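Local coordinates for DegV domain-containing protein Cgl2349/cg2579 (Corynebacterium glutamicum, PDB 3EGL), which binds long-chain fatty acids such as palmitate and may take part in lipid transport or fatty acid metabolism, at residues A[138-144]-A[169-175]; A[30-34]-A[244-249]. One frame throughout, in Å; residues are numbered along the deposited sequence.

Contact 1: A[138-144]-A[169-175]; sequences ETWIYLH and RPIMRFN. With PLM (palmitic acid), chain D.
Strands 138-142 and 171-175 run antiparallel, axes 4.5 Å apart at 154°, in the register H144–R169, Y142–I171, I141–M172, W140–R173; pairing carries on through L143–P170 beyond the strand ends. From R169, whose CA lies 3.2 Å from L143 O, the aliphatic CG reaches the OH of Y142 at 3.2 Å; that hydroxyl is hydrogen-bonded to H144 ND1. P170 has no amide hydrogen to give, but its O accepts from L143 N at 3.2 Å. I171 forms a non-hydrogen-bonded pair with Y142, CD1 to Y142 CB 3.8 Å, while its CG2 lies 3.8 Å from W140 CD1. M172, a selenomethionine, makes the hydrogen-bonded pair: its N to I141 O is 2.6 Å, and I141 N to its O 2.8 Å. These are neighbouring strands of the six-stranded mixed sheet of this DegV protein, and strand alternation sorts their residues. W140 faces helix 196-203, whereas T139, I141 and F174 offer apolar groups to the palmitate, T139 CG2 lying 3.5 Å from lipid atom CG. R173, with chi1 to chi3 all t, extends so that NH2 makes a very short 2.5 Å salt bridge to E138 OE1; its charge suits a partly exposed position. F174 donates N to T139 O at 3.3 Å, its m rotamer sets CD2 3.7 Å from T139 CG2, and a water bridges F174 O (2.5 Å), E138 OE1 and T139 N (both 2.9 Å).

Contact 2: A[30-34]-A[244-249]; sequences NLHVM and DPTLAV. With PLM (palmitic acid), chain D.
No hydrogen bond joins these two segments directly, although the strand belongs to one sheet and the helix follows a strand of the other. The strand 32-34 and the first turn of the helix 245-249 pass with axes 8.3 Å apart at 52°, and the closest CA atoms, those of V33 and T246, are 5.9 Å apart. L31 precedes the strand in extended conformation; H32 and V33 continue it, so that L31 and V33 point toward the helix and H32 points away, where its NE2 bonds E49. T246, with chi1 m, fits between L31 and V33: its OG1 is 3.7 Å from both L31 CB and V33 CG2, while its CG2 faces the lipid, 3.8 Å from palmitate C2. One turn on, V249 CG2 meets V33 CG2 at 4.1 Å, both valines with chi1 t. D244 is the N-cap, a place suited to an acceptor side chain: OD1 takes a weak 3.3 Å bond from T246 N, and OD2 is hydrogen-bonded to S12 OG and lies 4.1 Å from L31 CD1. P245 suits the first helical turn, where no amide hydrogen is needed. L247 points away from the strand, its CB 3.7 Å from lipid atom CC, so the helix helps line the fatty acid site of this DegV protein, beside T42. S12 OG also bonds L31 N, linking both segments indirectly; direct cohesion therefore rests on van der Waals packing, and on the helix T246 CG2 and L247 add the apolar surface that meets the lipid.

Along the chain the segments come in the order 30-34, 138-144, 169-175, 244-249, so contact 2 brackets contact 1 in sequence. Their centres are 18 Å apart and their nearest atoms about 8 Å, without touching. Contact 1 lies within the six-stranded sheet; contact 2 brings strand 26-35 of the five-stranded sheet against helix 245-251, which connects strands 237-242 and 255-261 of the six-stranded one. Strand 255-261 in turn flanks 137-142. The palmitate spans both places: contact 2 packs beside its carboxylate end and middle, near T42 and S76, and contact 1 beside its methyl end, so both halves of the fold contribute to one lipid site.

Contact 1: A[138-144]-A[169-175]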
loop_
_atom_site.group_PDB
_atom_site.type_symbol
_atom_site.label_atom_id
_atom_site.label_comp_id
_atom_site.label_asym_id
_atom_site.label_seq_id
_atom_site.Cartn_x
_atom_site.Cartn_y
_atom_site.Cartn_z
ATOM N N GLU A 138 3.258 6.484 6.696
ATOM C CA GLU A 138 2.051 7.248 6.482
ATOM C C GLU A 138 1.722 7.117 5.016
ATOM O O GLU A 138 2.595 6.903 4.192
ATOM C CB GLU A 138 2.245 8.731 6.823
ATOM C CG GLU A 138 2.740 9.066 8.249
ATOM C CD GLU A 138 1.676 8.865 9.323
ATOM O OE1 GLU A 138 0.510 8.653 8.948
ATOM O OE2 GLU A 138 2.004 8.911 10.536
ATOM N N THR A 139 0.443 7.271 4.698
ATOM C CA THR A 139 -0.031 7.212 3.315
ATOM C C THR A 139 -1.006 8.359 3.107
ATOM O O THR A 139 -2.058 8.425 3.771
ATOM C CB THR A 139 -0.693 5.817 2.997
ATOM O OG1 THR A 139 0.296 4.781 3.122
ATOM C CG2 THR A 139 -1.281 5.752 1.583
ATOM N N TRP A 140 -0.645 9.250 2.186
ATOM C CA TRP A 140 -1.528 10.318 1.748
ATOM C C TRP A 140 -1.885 10.136 0.279
ATOM O O TRP A 140 -1.100 9.561 -0.480
ATOM C CB TRP A 140 -0.872 11.692 1.910
ATOM C CG TRP A 140 -0.554 12.118 3.311
ATOM C CD1 TRP A 140 -1.391 12.729 4.172
ATOM C CD2 TRP A 140 0.720 12.008 4.000
ATOM N NE1 TRP A 140 -0.740 13.022 5.349
ATOM C CE2 TRP A 140 0.554 12.594 5.275
ATOM C CE3 TRP A 140 1.980 11.488 3.658
ATOM C CZ2 TRP A 140 1.596 12.678 6.221
ATOM C CZ3 TRP A 140 3.020 11.582 4.604
ATOM C CH2 TRP A 140 2.803 12.159 5.873
ATOM N N ILE A 141 -3.061 10.625 -0.123
ATOM C CA ILE A 141 -3.489 10.567 -1.537
ATOM C C ILE A 141 -4.117 11.890 -1.927
ATOM O O ILE A 141 -4.979 12.436 -1.213
ATOM C CB ILE A 141 -4.550 9.459 -1.823
ATOM C CG1 ILE A 141 -4.213 8.174 -1.089
ATOM C CG2 ILE A 141 -4.680 9.136 -3.361
ATOM C CD1 ILE A 141 -5.424 7.256 -0.992
ATOM N N TYR A 142 -3.634 12.402 -3.053
ATOM C CA TYR A 142 -4.205 13.539 -3.732
ATOM C C TYR A 142 -5.151 12.991 -4.777
ATOM O O TYR A 142 -4.763 12.143 -5.625
ATOM C CB TYR A 142 -3.135 14.377 -4.449
ATOM C CG TYR A 142 -3.717 15.356 -5.465
ATOM C CD1 TYR A 142 -4.385 16.525 -5.046
ATOM C CD2 TYR A 142 -3.641 15.101 -6.842
ATOM C CE1 TYR A 142 -4.939 17.425 -5.969
ATOM C CE2 TYR A 142 -4.205 16.001 -7.788
ATOM C CZ TYR A 142 -4.848 17.154 -7.329
ATOM O OH TYR A 142 -5.382 18.034 -8.222
ATOM N N LEU A 143 -6.386 13.492 -4.713
ATOM C CA LEU A 143 -7.399 13.163 -5.690
ATOM C C LEU A 143 -7.632 14.353 -6.580
ATOM O O LEU A 143 -7.913 15.462 -6.127
ATOM C CB LEU A 143 -8.703 12.702 -5.003
ATOM C CG LEU A 143 -8.391 11.508 -4.093
ATOM C CD1 LEU A 143 -9.528 11.194 -3.148
ATOM C CD2 LEU A 143 -8.000 10.273 -4.902
ATOM N N HIS A 144 -7.508 14.116 -7.868
ATOM C CA HIS A 144 -7.614 15.185 -8.816
ATOM C C HIS A 144 -9.086 15.492 -9.082
ATOM O O HIS A 144 -9.429 16.604 -9.467
ATOM C CB HIS A 144 -6.903 14.770 -10.071
ATOM C CG HIS A 144 -6.847 15.843 -11.099
ATOM N ND1 HIS A 144 -6.303 17.083 -10.841
ATOM C CD2 HIS A 144 -7.224 15.851 -12.396
ATOM C CE1 HIS A 144 -6.355 17.812 -11.938
ATOM N NE2 HIS A 144 -6.916 17.090 -12.893
ATOM N N ARG A 169 -10.463 18.729 -4.604
ATOM C CA ARG A 169 -9.104 18.151 -4.771
ATOM C C ARG A 169 -8.444 17.833 -3.442
ATOM O O ARG A 169 -7.381 18.377 -3.150
ATOM C CB ARG A 169 -8.153 19.116 -5.484
ATOM C CG ARG A 169 -8.186 19.006 -6.975
ATOM C CD ARG A 169 -8.934 20.173 -7.415
ATOM N NE ARG A 169 -9.137 20.196 -8.834
ATOM C CZ ARG A 169 -10.304 19.940 -9.403
ATOM N NH1 ARG A 169 -10.398 19.994 -10.709
ATOM N NH2 ARG A 169 -11.366 19.614 -8.685
ATOM N N PRO A 170 -9.075 16.975 -2.628
ATOM C CA PRO A 170 -8.589 16.802 -1.266
ATOM C C PRO A 170 -7.269 16.038 -1.198
ATOM O O PRO A 170 -6.884 15.354 -2.171
ATOM C CB PRO A 170 -9.685 15.976 -0.619
ATOM C CG PRO A 170 -10.233 15.138 -1.764
ATOM C CD PRO A 170 -10.162 16.038 -2.964
ATOM N N ILE A 171 -6.571 16.198 -0.064
ATOM C CA ILE A 171 -5.585 15.227 0.384
ATOM C C ILE A 171 -6.296 14.285 1.349
ATOM O O ILE A 171 -6.868 14.729 2.350
ATOM C CB ILE A 171 -4.365 15.864 1.088
ATOM C CG1 ILE A 171 -3.685 16.925 0.198
ATOM C CG2 ILE A 171 -3.358 14.746 1.585
ATOM C CD1 ILE A 171 -3.179 16.350 -1.154
HETATM N N MSE A 172 -6.277 12.995 1.025
HETATM C CA MSE A 172 -6.799 11.957 1.904
HETATM C C MSE A 172 -5.631 11.311 2.654
HETATM O O MSE A 172 -4.495 11.331 2.190
HETATM C CB MSE A 172 -7.545 10.875 1.114
HETATM C CG MSE A 172 -8.625 11.393 0.135
HETATM SE SE MSE A 172 -10.115 12.384 0.937
HETATM C CE MSE A 172 -10.777 10.968 2.122
ATOM N N ARG A 173 -5.935 10.709 3.791
ATOM C CA ARG A 173 -4.966 9.993 4.562
ATOM C C ARG A 173 -5.621 8.740 5.154
ATOM O O ARG A 173 -6.779 8.760 5.493
ATOM C CB ARG A 173 -4.475 10.947 5.631
ATOM C CG ARG A 173 -3.786 10.385 6.813
ATOM C CD ARG A 173 -3.615 11.569 7.755
ATOM N NE ARG A 173 -3.274 11.200 9.126
ATOM C CZ ARG A 173 -2.115 10.669 9.476
ATOM N NH1 ARG A 173 -1.876 10.369 10.743
ATOM N NH2 ARG A 173 -1.206 10.422 8.537
ATOM N N PHE A 174 -4.869 7.650 5.241
ATOM C CA PHE A 174 -5.261 6.473 6.036
ATOM C C PHE A 174 -4.797 6.482 7.446
ATOM O O PHE A 174 -3.620 6.548 7.675
ATOM C CB PHE A 174 -4.722 5.231 5.386
ATOM C CG PHE A 174 -5.275 5.040 4.066
ATOM C CD1 PHE A 174 -6.472 4.368 3.913
ATOM C CD2 PHE A 174 -4.666 5.651 2.962
ATOM C CE1 PHE A 174 -7.055 4.236 2.624
ATOM C CE2 PHE A 174 -5.210 5.533 1.665
ATOM C CZ PHE A 174 -6.423 4.811 1.491
ATOM N N ASN A 175 -5.721 6.402 8.385
ATOM C CA ASN A 175 -5.406 6.307 9.802
ATOM C C ASN A 175 -6.236 5.214 10.384
ATOM O O ASN A 175 -7.447 5.188 10.170
ATOM C CB ASN A 175 -5.750 7.605 10.545
ATOM C CG ASN A 175 -4.537 8.505 10.746
ATOM O OD1 ASN A 175 -3.689 8.626 9.867
ATOM N ND2 ASN A 175 -4.454 9.137 11.907
HETATM C C1 PLM D . -11.280 -4.817 -3.507
HETATM O O1 PLM D . -11.364 -5.185 -2.321
HETATM O O2 PLM D . -12.330 -4.710 -4.161
HETATM C C2 PLM D . -9.975 -4.473 -4.160
HETATM C C3 PLM D . -9.394 -3.249 -3.457
HETATM C C4 PLM D . -10.006 -1.920 -3.820
HETATM C C5 PLM D . -9.615 -0.969 -2.690
HETATM C C6 PLM D . -9.998 0.461 -2.974
HETATM C C7 PLM D . -9.612 1.306 -1.781
HETATM C C8 PLM D . -9.546 2.813 -2.071
HETATM C C9 PLM D . -8.287 3.152 -2.872
HETATM C CA PLM D . -7.859 4.618 -2.711
HETATM C CB PLM D . -6.932 5.088 -3.825
HETATM C CC PLM D . -5.591 4.350 -3.963
HETATM C CD PLM D . -4.511 5.033 -3.142
HETATM C CE PLM D . -3.116 4.812 -3.692
HETATM C CF PLM D . -2.287 3.933 -2.750
HETATM C CG PLM D . -1.417 4.711 -1.764
HETATM O O HOH W 1 -1.318 7.414 7.052
#

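Contact 2: A[30-34]-A[244-249]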
loop_
_atom_site.group_PDB
_atom_site.type_symbol
_atom_site.label_atom_id
_atom_site.label_comp_id
_atom_site.label_asym_id
_atom_site.label_seq_id
_atom_site.Cartn_x
_atom_site.Cartn_y
_atom_site.Cartn_z
ATOM N N ASN A 30 -2.423 -10.593 -8.070
ATOM C CA ASN A 30 -3.292 -9.500 -8.529
ATOM C C ASN A 30 -4.718 -9.497 -7.969
ATOM O O ASN A 30 -5.427 -10.505 -8.070
ATOM C CB ASN A 30 -3.359 -9.497 -10.062
ATOM C CG ASN A 30 -2.027 -9.126 -10.694
ATOM O OD1 ASN A 30 -1.162 -8.529 -10.050
ATOM N ND2 ASN A 30 -1.841 -9.505 -11.947
ATOM N N LEU A 31 -5.147 -8.355 -7.435
ATOM C CA LEU A 31 -6.582 -8.122 -7.144
ATOM C C LEU A 31 -7.378 -8.092 -8.470
ATOM O O LEU A 31 -6.781 -8.037 -9.542
ATOM C CB LEU A 31 -6.762 -6.807 -6.393
ATOM C CG LEU A 31 -5.951 -6.689 -5.107
ATOM C CD1 LEU A 31 -6.004 -5.257 -4.455
ATOM C CD2 LEU A 31 -6.429 -7.788 -4.167
ATOM N N HIS A 32 -8.711 -8.116 -8.404
ATOM C CA HIS A 32 -9.541 -8.212 -9.625
ATOM C C HIS A 32 -10.174 -6.907 -10.094
ATOM O O HIS A 32 -10.738 -6.131 -9.301
ATOM C CB HIS A 32 -10.633 -9.269 -9.444
ATOM C CG HIS A 32 -10.094 -10.586 -8.998
ATOM N ND1 HIS A 32 -9.419 -11.434 -9.851
ATOM C CD2 HIS A 32 -10.054 -11.171 -7.779
ATOM C CE1 HIS A 32 -9.012 -12.497 -9.184
ATOM N NE2 HIS A 32 -9.402 -12.368 -7.931
ATOM N N VAL A 33 -10.089 -6.694 -11.402
ATOM C CA VAL A 33 -10.837 -5.647 -12.075
ATOM C C VAL A 33 -11.837 -6.297 -13.035
ATOM O O VAL A 33 -11.449 -7.031 -13.939
ATOM C CB VAL A 33 -9.903 -4.653 -12.819
ATOM C CG1 VAL A 33 -10.712 -3.721 -13.707
ATOM C CG2 VAL A 33 -9.128 -3.825 -11.829
HETATM N N MSE A 34 -13.125 -6.054 -12.812
HETATM C CA MSE A 34 -14.156 -6.538 -13.739
HETATM C C MSE A 34 -14.645 -5.391 -14.609
HETATM O O MSE A 34 -15.162 -4.389 -14.120
HETATM C CB MSE A 34 -15.320 -7.202 -13.021
HETATM C CG MSE A 34 -14.941 -8.457 -12.268
HETATM SE SE MSE A 34 -14.752 -8.076 -10.334
HETATM C CE MSE A 34 -16.575 -8.627 -9.844
ATOM N N ASP A 244 -1.583 0.777 -8.617
ATOM C CA ASP A 244 -2.191 -0.478 -9.083
ATOM C C ASP A 244 -3.494 -0.168 -9.851
ATOM O O ASP A 244 -4.317 0.558 -9.359
ATOM C CB ASP A 244 -2.425 -1.418 -7.874
ATOM C CG ASP A 244 -3.198 -2.698 -8.226
ATOM O OD1 ASP A 244 -3.246 -3.136 -9.407
ATOM O OD2 ASP A 244 -3.800 -3.291 -7.302
ATOM N N PRO A 245 -3.683 -0.726 -11.056
ATOM C CA PRO A 245 -4.968 -0.416 -11.772
ATOM C C PRO A 245 -6.235 -0.718 -10.946
ATOM O O PRO A 245 -7.260 -0.070 -11.156
ATOM C CB PRO A 245 -4.910 -1.310 -13.039
ATOM C CG PRO A 245 -3.425 -1.520 -13.273
ATOM C CD PRO A 245 -2.798 -1.588 -11.862
ATOM N N THR A 246 -6.159 -1.673 -10.008
ATOM C CA THR A 246 -7.295 -1.979 -9.153
ATOM C C THR A 246 -7.636 -0.793 -8.275
ATOM O O THR A 246 -8.819 -0.498 -8.068
ATOM C CB THR A 246 -7.046 -3.211 -8.269
ATOM O OG1 THR A 246 -6.685 -4.313 -9.108
ATOM C CG2 THR A 246 -8.315 -3.606 -7.518
ATOM N N LEU A 247 -6.604 -0.125 -7.763
ATOM C CA LEU A 247 -6.820 1.060 -6.981
ATOM C C LEU A 247 -7.211 2.237 -7.865
ATOM O O LEU A 247 -7.961 3.101 -7.431
ATOM C CB LEU A 247 -5.602 1.384 -6.107
ATOM C CG LEU A 247 -5.039 0.219 -5.273
ATOM C CD1 LEU A 247 -3.767 0.664 -4.532
ATOM C CD2 LEU A 247 -6.100 -0.353 -4.296
ATOM N N ALA A 248 -6.733 2.259 -9.109
ATOM C CA ALA A 248 -6.974 3.397 -10.009
ATOM C C ALA A 248 -8.448 3.476 -10.313
ATOM O O ALA A 248 -9.012 4.585 -10.483
ATOM C CB ALA A 248 -6.169 3.283 -11.294
ATOM N N VAL A 249 -9.101 2.308 -10.316
ATOM C CA VAL A 249 -10.553 2.287 -10.432
ATOM C C VAL A 249 -11.208 3.211 -9.372
ATOM O O VAL A 249 -12.179 3.925 -9.674
ATOM C CB VAL A 249 -11.129 0.874 -10.275
ATOM C CG1 VAL A 249 -12.653 0.957 -10.195
ATOM C CG2 VAL A 249 -10.635 -0.087 -11.399
HETATM C C1 PLM D . -11.280 -4.817 -3.507
HETATM O O1 PLM D . -11.364 -5.185 -2.321
HETATM O O2 PLM D . -12.330 -4.710 -4.161
HETATM C C2 PLM D . -9.975 -4.473 -4.160
HETATM C C3 PLM D . -9.394 -3.249 -3.457
HETATM C C4 PLM D . -10.006 -1.920 -3.820
HETATM C C5 PLM D . -9.615 -0.969 -2.690
HETATM C C6 PLM D . -9.998 0.461 -2.974
HETATM C C7 PLM D . -9.612 1.306 -1.781
HETATM C C8 PLM D . -9.546 2.813 -2.071
HETATM C C9 PLM D . -8.287 3.152 -2.872
HETATM C CA PLM D . -7.859 4.618 -2.711
HETATM C CB PLM D . -6.932 5.088 -3.825
HETATM C CC PLM D . -5.591 4.350 -3.963
HETATM C CD PLM D . -4.511 5.033 -3.142
HETATM C CE PLM D . -3.116 4.812 -3.692
HETATM C CF PLM D . -2.287 3.933 -2.750
HETATM C CG PLM D . -1.417 4.711 -1.764
#